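Long-range contacts in putative acyl-CoA thioester hydrolase HI0827 (Haemophilus influenzae, PDB 1YLI), which probably hydrolyses a broad range of acyl-coenzyme A thioesters as a hexamer and binds coenzyme A between its subunits: residues W37-M42 / M66-P71; S91-V96 / D116-F121. All blocks are in the same frame, centred on the assembly; numbering follows the deposited sequence.

How the contacts relate
After strand 15-21 the chain enters helix 35-54, whose early turns supply residues 37-42, and returns along strand 58-67 to residues 66-71, so that contact 1 closes a loop made of the rest of the helix and most of that strand. Strand 77-87 follows, and contact 2 then closes the hairpin of strands 91-101 and 111-123. The two loops are in series and neither crosses the other. In space they meet: M42 packs from the helix onto F119, V96 and A117, while M66 lies beside D116, as strands 58-67 and 111-123 are neighbours in the sheet. Contact 1 ties the hotdog helix to strand 58-67 and the residues after it; contact 2 joins two central strands of the sheet curving around that helix.

Contact 1: residues W37-M42 / M66-P71. With COA (coenzyme A), chain E.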
loop_
_atom_site.group_PDB
_atom_site.type_symbol
_atom_site.label_atom_id
_atom_site.label_comp_id
_atom_site.label_asym_id
_atom_site.label_seq_id
_atom_site.Cartn_x
_atom_site.Cartn_y
_atom_site.Cartn_z
ATOM N N TRP B 37 -10.675 -9.868 1.561
ATOM C CA TRP B 37 -9.383 -9.885 2.196
ATOM C C TRP B 37 -9.118 -11.222 2.900
ATOM O O TRP B 37 -8.007 -11.750 2.813
ATOM C CB TRP B 37 -9.244 -8.780 3.219
ATOM C CG TRP B 37 -7.871 -8.786 3.847
ATOM C CD1 TRP B 37 -6.698 -8.464 3.241
ATOM C CD2 TRP B 37 -7.548 -9.124 5.200
ATOM N NE1 TRP B 37 -5.660 -8.589 4.128
ATOM C CE2 TRP B 37 -6.152 -9.010 5.332
ATOM C CE3 TRP B 37 -8.312 -9.522 6.315
ATOM C CZ2 TRP B 37 -5.492 -9.231 6.543
ATOM C CZ3 TRP B 37 -7.645 -9.760 7.544
ATOM C CH2 TRP B 37 -6.252 -9.631 7.634
ATOM N N ILE B 38 -10.107 -11.751 3.610
ATOM C CA ILE B 38 -9.931 -13.053 4.244
ATOM C C ILE B 38 -9.648 -14.125 3.199
ATOM O O ILE B 38 -8.773 -14.998 3.399
ATOM C CB ILE B 38 -11.185 -13.446 5.105
ATOM C CG1 ILE B 38 -11.350 -12.442 6.235
ATOM C CG2 ILE B 38 -11.076 -14.890 5.710
ATOM C CD1 ILE B 38 -10.166 -12.426 7.216
ATOM N N MET B 39 -10.426 -14.094 2.115
ATOM C CA MET B 39 -10.242 -15.032 1.005
ATOM C C MET B 39 -8.803 -14.953 0.448
ATOM O O MET B 39 -8.168 -15.979 0.190
ATOM C CB MET B 39 -11.250 -14.745 -0.109
ATOM C CG MET B 39 -12.677 -15.063 0.275
ATOM S SD MET B 39 -13.815 -14.502 -1.018
ATOM C CE MET B 39 -15.190 -13.939 -0.033
ATOM N N SER B 40 -8.310 -13.730 0.263
ATOM C CA SER B 40 -6.940 -13.505 -0.177
ATOM C C SER B 40 -5.879 -14.129 0.748
ATOM O O SER B 40 -4.909 -14.719 0.282
ATOM C CB SER B 40 -6.677 -11.992 -0.334
ATOM O OG SER B 40 -5.399 -11.769 -0.896
ATOM N N GLN B 41 -6.045 -13.928 2.048
ATOM C CA GLN B 41 -5.124 -14.451 3.055
ATOM C C GLN B 41 -5.125 -15.985 3.056
ATOM O O GLN B 41 -4.058 -16.574 3.179
ATOM C CB GLN B 41 -5.520 -13.988 4.455
ATOM C CG GLN B 41 -5.275 -12.512 4.708
ATOM C CD GLN B 41 -3.812 -12.262 5.004
ATOM O OE1 GLN B 41 -3.260 -12.789 5.982
ATOM N NE2 GLN B 41 -3.161 -11.527 4.127
ATOM N N MET B 42 -6.315 -16.586 2.910
ATOM C CA MET B 42 -6.457 -18.046 2.824
ATOM C C MET B 42 -5.691 -18.643 1.644
ATOM O O MET B 42 -4.985 -19.625 1.776
ATOM C CB MET B 42 -7.930 -18.450 2.694
ATOM C CG MET B 42 -8.764 -18.124 3.951
ATOM S SD MET B 42 -10.504 -18.314 3.627
ATOM C CE MET B 42 -10.604 -20.043 4.016
ATOM N N MET B 66 -17.816 -21.212 1.000
ATOM C CA MET B 66 -17.360 -20.715 2.292
ATOM C C MET B 66 -18.481 -19.931 2.948
ATOM O O MET B 66 -19.155 -19.217 2.238
ATOM C CB MET B 66 -16.297 -19.648 1.968
ATOM C CG MET B 66 -15.111 -19.784 2.669
ATOM S SD MET B 66 -14.015 -18.535 1.993
ATOM C CE MET B 66 -13.562 -19.256 0.407
ATOM N N ASN B 67 -18.634 -19.962 4.282
ATOM C CA ASN B 67 -19.547 -19.019 5.021
ATOM C C ASN B 67 -18.657 -18.248 5.981
ATOM O O ASN B 67 -17.640 -18.775 6.426
ATOM C CB ASN B 67 -20.608 -19.720 5.899
ATOM C CG ASN B 67 -21.606 -20.545 5.108
ATOM O OD1 ASN B 67 -22.349 -20.015 4.273
ATOM N ND2 ASN B 67 -21.684 -21.846 5.413
ATOM N N PHE B 68 -19.023 -17.005 6.301
ATOM C CA PHE B 68 -18.256 -16.189 7.276
ATOM C C PHE B 68 -19.208 -16.025 8.474
ATOM O O PHE B 68 -20.240 -15.354 8.368
ATOM C CB PHE B 68 -17.828 -14.817 6.664
ATOM C CG PHE B 68 -16.986 -14.952 5.406
ATOM C CD1 PHE B 68 -15.619 -15.124 5.492
ATOM C CD2 PHE B 68 -17.579 -15.005 4.160
ATOM C CE1 PHE B 68 -14.840 -15.275 4.349
ATOM C CE2 PHE B 68 -16.814 -15.193 3.000
ATOM C CZ PHE B 68 -15.459 -15.345 3.102
ATOM N N ILE B 69 -18.864 -16.627 9.607
ATOM C CA ILE B 69 -19.816 -16.659 10.710
ATOM C C ILE B 69 -19.800 -15.443 11.639
ATOM O O ILE B 69 -20.816 -15.142 12.262
ATOM C CB ILE B 69 -19.720 -17.945 11.559
ATOM C CG1 ILE B 69 -18.356 -18.057 12.260
ATOM C CG2 ILE B 69 -20.071 -19.181 10.726
ATOM C CD1 ILE B 69 -18.442 -18.805 13.639
ATOM N N LYS B 70 -18.656 -14.755 11.721
ATOM C CA LYS B 70 -18.475 -13.660 12.658
ATOM C C LYS B 70 -17.560 -12.612 12.023
ATOM O O LYS B 70 -16.656 -12.978 11.278
ATOM C CB LYS B 70 -17.858 -14.177 13.977
ATOM C CG LYS B 70 -18.880 -14.828 14.940
ATOM C CD LYS B 70 -18.235 -15.322 16.261
ATOM C CE LYS B 70 -17.808 -14.123 17.195
ATOM N NZ LYS B 70 -17.646 -14.477 18.682
ATOM N N PRO B 71 -17.816 -11.311 12.301
ATOM C CA PRO B 71 -16.996 -10.241 11.724
ATOM C C PRO B 71 -15.600 -10.157 12.354
ATOM O O PRO B 71 -15.361 -10.771 13.396
ATOM C CB PRO B 71 -17.806 -8.987 12.027
ATOM C CG PRO B 71 -18.663 -9.352 13.224
ATOM C CD PRO B 71 -18.922 -10.784 13.130
HETATM N N1A COA E . -25.719 -18.383 3.460
HETATM C C2A COA E . -26.670 -17.612 2.838
HETATM N N3A COA E . -27.489 -16.816 3.584
HETATM C C4A COA E . -27.322 -16.782 4.923
HETATM C C5A COA E . -26.374 -17.564 5.557
HETATM C C6A COA E . -25.545 -18.368 4.807
HETATM N N6A COA E . -24.698 -19.224 5.361
HETATM N N7A COA E . -26.465 -17.362 6.878
HETATM C C8A COA E . -27.444 -16.448 7.086
HETATM N N9A COA E . -27.989 -16.093 5.880
HETATM C C1B COA E . -29.071 -15.122 5.636
HETATM C C2B COA E . -30.338 -15.430 6.416
HETATM O O2B COA E . -31.134 -16.447 5.851
HETATM C C3B COA E . -30.994 -14.064 6.393
HETATM O O3B COA E . -31.549 -13.815 5.118
HETATM P P3B COA E . -32.805 -12.850 4.859
HETATM O O7A COA E . -34.025 -13.704 5.168
HETATM O O8A COA E . -32.872 -12.385 3.443
HETATM O O9A COA E . -32.837 -11.701 5.833
HETATM C C4B COA E . -29.800 -13.130 6.531
HETATM O O4B COA E . -28.682 -13.876 6.133
HETATM C C5B COA E . -29.639 -12.614 7.959
HETATM O O5B COA E . -29.711 -13.724 8.836
HETATM P P1A COA E . -29.921 -13.437 10.385
HETATM O O1A COA E . -30.533 -14.650 11.041
HETATM O O2A COA E . -30.712 -12.166 10.580
HETATM O O3A COA E . -28.472 -13.034 10.976
HETATM P P2A COA E . -27.428 -14.113 11.490
HETATM O O4A COA E . -27.770 -15.332 10.659
HETATM O O5A COA E . -27.522 -14.360 12.980
HETATM O O6A COA E . -26.039 -13.421 11.077
HETATM C CBP COA E . -24.492 -12.177 9.786
HETATM C CCP COA E . -25.764 -13.005 9.750
HETATM C CDP COA E . -24.011 -12.001 8.331
HETATM C CEP COA E . -24.903 -10.849 10.416
HETATM C CAP COA E . -23.414 -12.905 10.625
HETATM O OAP COA E . -23.337 -14.214 10.110
HETATM C C9P COA E . -22.068 -12.224 10.496
HETATM O O9P COA E . -21.879 -10.965 11.109
HETATM N N8P COA E . -21.117 -12.826 9.772
HETATM C C7P COA E . -19.837 -12.200 9.437
HETATM C C6P COA E . -19.998 -11.251 8.261
HETATM C C5P COA E . -18.698 -10.560 7.945
HETATM O O5P COA E . -18.280 -9.666 8.696
HETATM N N4P COA E . -18.106 -10.943 6.807
HETATM C C3P COA E . -16.915 -10.304 6.286
HETATM C C2P COA E . -15.759 -11.282 6.208
HETATM S S1P COA E . -15.267 -11.819 7.854
#
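The side-chain carbonyl oxygen OD1 of N67 accepts a hydrogen bond from the adenine amino group N6A of coenzyme A at 2.7 Å. One residue on, F68 O receives the pantetheine nitrogen N8P at 3.0 Å, and I69 O adds a weak bond from OAP. The N67 side chain and the carbonyls of F68 and I69 thus hold the ligand while the ring of F68 turns to helix segment 37-42. CG of F68 stands anti to its carbonyl carbon (chi1 -58°), and CZ comes within 3.4 Å of M39 CE. The methionine lies roughly perpendicular to the phenylalanine, and its methyl reaches the ring obliquely. I38 arrives differently: its CG2 lies at the ring edge, near the ring plane, 4.0 Å from F68 CE1, as the two side chains run antiparallel alongside each other. Coenzyme A also touches this ring, with C2P 3.9 Å from F68 CD1. In the hotdog fold the antiparallel sheet wraps around one long helix, here 35-54, and the apolar groups of this contact pack that helix against strand 58-67 and the residues that follow it. Sulfur dominates beyond the ring: M66 SD approaches M42 SD at 3.9 Å, the two side chains lying alongside in opposite senses, and is 4.1 Å from M39 CG. No hydrogen bond joins the segments. M66 and N67 also pair in an antiparallel ladder with a strand of the second subunit, carrying the sheet across the interface. The same coenzyme A is held from the other chain by S90, S91 and S130 of that second subunit.

Contact 2: residues S91-V96 / D116-F121; sequences SIKIKV and DAVFTF. With COA (coenzyme A), chain H.
I94 and F121 meet almost perpendicularly, the isoleucine CD1 lying 3.5 Å from CD2 of the ring in an oblique approach. Further along the same face V96 slants across F119, with V96 CG2 3.9 Å from F119 CD1. The opposite face of the hairpin is more polar. K93 and T120 extend in parallel from neighbouring strands; the lysine bends at its last torsion (chi4 -67°), and NZ donates a hydrogen bond to T120 OG1 at 2.8 Å. K95 instead runs crosswise to V118, its CB 3.8 Å from V118 CG2, and its extended chain carries NZ to 4.1 Å from D116 OD1, too far for a salt bridge. A water instead links K95 NZ to the other carboxylate oxygen, accepting from NZ at 2.9 Å and donating to D116 OD2 at 3.2 Å, while R10 makes a salt bridge to that same OD2. Beneath the side chains the antiparallel strands are joined by six backbone hydrogen bonds, two in each of the hydrogen-bonded pairs I92-F121, I94-F119 and V96-A117. At the open end S91 OG binds the phosphate oxygen O8A of coenzyme A at 2.7 Å, and S91 N binds it too, so the hairpin also forms part of the ligand pocket. Strands 77-87 and 58-67 flank the pair within the sheet, next to 91-96 and 116-121 respectively. I94, F119 and F121 pack on helix 35-54 of the hotdog fold, and F119 also touches M39 of the second subunit.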
loop_
_atom_site.group_PDB
_atom_site.type_symbol
_atom_site.label_atom_id
_atom_site.label_comp_id
_atom_site.label_asym_id
_atom_site.label_seq_id
_atom_site.Cartn_x
_atom_site.Cartn_y
_atom_site.Cartn_z
ATOM N N SER B 91 -1.876 -32.003 -8.553
ATOM C CA SER B 91 -2.799 -31.230 -7.726
ATOM C C SER B 91 -2.575 -31.476 -6.224
ATOM O O SER B 91 -2.133 -32.556 -5.805
ATOM C CB SER B 91 -4.250 -31.535 -8.108
ATOM O OG SER B 91 -4.597 -32.808 -7.588
ATOM N N ILE B 92 -2.929 -30.482 -5.425
ATOM C CA ILE B 92 -2.793 -30.538 -3.971
ATOM C C ILE B 92 -3.988 -29.841 -3.336
ATOM O O ILE B 92 -4.286 -28.695 -3.655
ATOM C CB ILE B 92 -1.528 -29.794 -3.453
ATOM C CG1 ILE B 92 -0.276 -30.265 -4.166
ATOM C CG2 ILE B 92 -1.329 -30.034 -1.955
ATOM C CD1 ILE B 92 0.994 -29.576 -3.640
ATOM N N LYS B 93 -4.674 -30.543 -2.451
ATOM C CA LYS B 93 -5.830 -29.950 -1.796
ATOM C C LYS B 93 -5.405 -29.545 -0.397
ATOM O O LYS B 93 -4.871 -30.384 0.352
ATOM C CB LYS B 93 -7.000 -30.932 -1.778
ATOM C CG LYS B 93 -7.670 -31.042 -3.127
ATOM C CD LYS B 93 -8.868 -31.937 -3.074
ATOM C CE LYS B 93 -9.543 -32.060 -4.423
ATOM N NZ LYS B 93 -10.145 -30.751 -4.825
ATOM N N ILE B 94 -5.579 -28.262 -0.075
ATOM C CA ILE B 94 -5.272 -27.754 1.275
ATOM C C ILE B 94 -6.518 -27.153 1.926
ATOM O O ILE B 94 -7.154 -26.233 1.364
ATOM C CB ILE B 94 -4.082 -26.740 1.262
ATOM C CG1 ILE B 94 -2.785 -27.478 0.954
ATOM C CG2 ILE B 94 -3.904 -26.038 2.632
ATOM C CD1 ILE B 94 -2.120 -26.818 -0.116
ATOM N N LYS B 95 -6.906 -27.696 3.076
ATOM C CA LYS B 95 -7.954 -27.049 3.881
ATOM C C LYS B 95 -7.372 -25.940 4.764
ATOM O O LYS B 95 -6.437 -26.176 5.503
ATOM C CB LYS B 95 -8.738 -28.074 4.696
ATOM C CG LYS B 95 -9.919 -27.497 5.401
ATOM C CD LYS B 95 -10.851 -28.560 5.920
ATOM C CE LYS B 95 -12.155 -27.930 6.439
ATOM N NZ LYS B 95 -12.981 -29.009 7.096
ATOM N N VAL B 96 -7.942 -24.733 4.666
ATOM C CA VAL B 96 -7.492 -23.564 5.398
ATOM C C VAL B 96 -8.608 -23.165 6.338
ATOM O O VAL B 96 -9.773 -23.035 5.911
ATOM C CB VAL B 96 -7.167 -22.359 4.479
ATOM C CG1 VAL B 96 -6.624 -21.125 5.335
ATOM C CG2 VAL B 96 -6.146 -22.766 3.367
ATOM N N ASP B 116 -13.668 -21.579 7.008
ATOM C CA ASP B 116 -12.675 -22.512 6.450
ATOM C C ASP B 116 -13.080 -22.906 5.036
ATOM O O ASP B 116 -14.262 -22.776 4.657
ATOM C CB ASP B 116 -12.455 -23.778 7.338
ATOM C CG ASP B 116 -13.735 -24.592 7.595
ATOM O OD1 ASP B 116 -14.322 -25.128 6.642
ATOM O OD2 ASP B 116 -14.129 -24.777 8.766
ATOM N N ALA B 117 -12.119 -23.412 4.269
ATOM C CA ALA B 117 -12.432 -23.877 2.915
ATOM C C ALA B 117 -11.251 -24.611 2.344
ATOM O O ALA B 117 -10.098 -24.328 2.661
ATOM C CB ALA B 117 -12.814 -22.673 1.982
ATOM N N VAL B 118 -11.556 -25.531 1.461
ATOM C CA VAL B 118 -10.526 -26.274 0.752
ATOM C C VAL B 118 -10.163 -25.573 -0.540
ATOM O O VAL B 118 -11.024 -25.326 -1.422
ATOM C CB VAL B 118 -10.985 -27.728 0.489
ATOM C CG1 VAL B 118 -9.957 -28.508 -0.339
ATOM C CG2 VAL B 118 -11.177 -28.440 1.831
ATOM N N PHE B 119 -8.869 -25.327 -0.670
ATOM C CA PHE B 119 -8.301 -24.804 -1.886
ATOM C C PHE B 119 -7.648 -25.923 -2.676
ATOM O O PHE B 119 -6.955 -26.767 -2.093
ATOM C CB PHE B 119 -7.251 -23.739 -1.545
ATOM C CG PHE B 119 -7.841 -22.424 -1.117
ATOM C CD1 PHE B 119 -8.384 -22.271 0.158
ATOM C CD2 PHE B 119 -7.864 -21.353 -1.975
ATOM C CE1 PHE B 119 -8.959 -21.060 0.553
ATOM C CE2 PHE B 119 -8.413 -20.155 -1.582
ATOM C CZ PHE B 119 -8.966 -20.008 -0.305
ATOM N N THR B 120 -7.860 -25.920 -4.000
ATOM C CA THR B 120 -7.127 -26.807 -4.884
ATOM C C THR B 120 -6.070 -26.044 -5.661
ATOM O O THR B 120 -6.394 -25.100 -6.407
ATOM C CB THR B 120 -8.037 -27.529 -5.860
ATOM O OG1 THR B 120 -9.067 -28.158 -5.103
ATOM C CG2 THR B 120 -7.245 -28.619 -6.608
ATOM N N PHE B 121 -4.816 -26.446 -5.458
ATOM C CA PHE B 121 -3.690 -25.844 -6.145
ATOM C C PHE B 121 -3.111 -26.854 -7.120
ATOM O O PHE B 121 -3.278 -28.072 -6.950
ATOM C CB PHE B 121 -2.586 -25.461 -5.173
ATOM C CG PHE B 121 -3.003 -24.496 -4.105
ATOM C CD1 PHE B 121 -2.969 -23.120 -4.342
ATOM C CD2 PHE B 121 -3.375 -24.946 -2.839
ATOM C CE1 PHE B 121 -3.325 -22.233 -3.351
ATOM C CE2 PHE B 121 -3.731 -24.048 -1.829
ATOM C CZ PHE B 121 -3.719 -22.689 -2.098
HETATM N N1A COA H . -11.374 -28.352 -9.821
HETATM C C2A COA H . -10.586 -29.192 -9.056
HETATM N N3A COA H . -9.448 -29.741 -9.631
HETATM C C4A COA H . -9.097 -29.435 -10.922
HETATM C C5A COA H . -9.892 -28.590 -11.687
HETATM C C6A COA H . -11.031 -28.043 -11.127
HETATM N N6A COA H . -11.659 -27.078 -11.798
HETATM N N7A COA H . -9.339 -28.446 -12.913
HETATM C C8A COA H . -8.219 -29.202 -12.953
HETATM N N9A COA H . -8.056 -29.816 -11.735
HETATM C C1B COA H . -6.979 -30.735 -11.391
HETATM C C2B COA H . -6.946 -31.959 -12.308
HETATM O O2B COA H . -7.776 -33.001 -11.862
HETATM C C3B COA H . -5.471 -32.329 -12.335
HETATM O O3B COA H . -5.215 -33.179 -11.244
HETATM P P3B COA H . -4.032 -34.246 -11.060
HETATM O O7A COA H . -4.578 -35.544 -11.544
HETATM O O8A COA H . -3.742 -34.354 -9.591
HETATM O O9A COA H . -2.757 -33.881 -11.782
HETATM C C4B COA H . -4.783 -30.978 -12.139
HETATM O O4B COA H . -5.777 -30.068 -11.673
HETATM C C5B COA H . -4.165 -30.463 -13.439
HETATM O O5B COA H . -5.155 -30.503 -14.454
HETATM P P1A COA H . -4.762 -30.677 -15.993
HETATM O O1A COA H . -5.965 -31.226 -16.735
HETATM O O2A COA H . -3.554 -31.566 -16.161
HETATM O O3A COA H . -4.407 -29.200 -16.537
HETATM P P2A COA H . -5.590 -28.186 -16.953
HETATM O O4A COA H . -6.884 -28.685 -16.338
HETATM O O5A COA H . -5.703 -28.026 -18.439
HETATM O O6A COA H . -5.177 -26.803 -16.273
HETATM C CBP COA H . -3.983 -25.308 -14.972
HETATM C CCP COA H . -4.582 -26.702 -14.998
HETATM C CDP COA H . -3.531 -25.003 -13.562
HETATM C CEP COA H . -2.731 -25.321 -15.845
HETATM C CAP COA H . -5.020 -24.268 -15.487
HETATM O OAP COA H . -6.373 -24.530 -15.136
HETATM C C9P COA H . -4.673 -22.812 -15.256
HETATM O O9P COA H . -3.430 -22.318 -15.674
HETATM N N8P COA H . -5.569 -22.033 -14.668
HETATM C C7P COA H . -5.205 -20.716 -14.157
HETATM C C6P COA H . -4.774 -20.810 -12.710
HETATM C C5P COA H . -4.511 -19.442 -12.137
HETATM O O5P COA H . -3.660 -18.691 -12.645
HETATM N N4P COA H . -5.248 -19.136 -11.055
HETATM C C3P COA H . -5.108 -17.942 -10.243
HETATM C C2P COA H . -5.604 -16.652 -10.902
HETATM S S1P COA H . -6.605 -16.904 -12.385
HETATM O O HOH W 1 -15.106 -27.806 8.598
#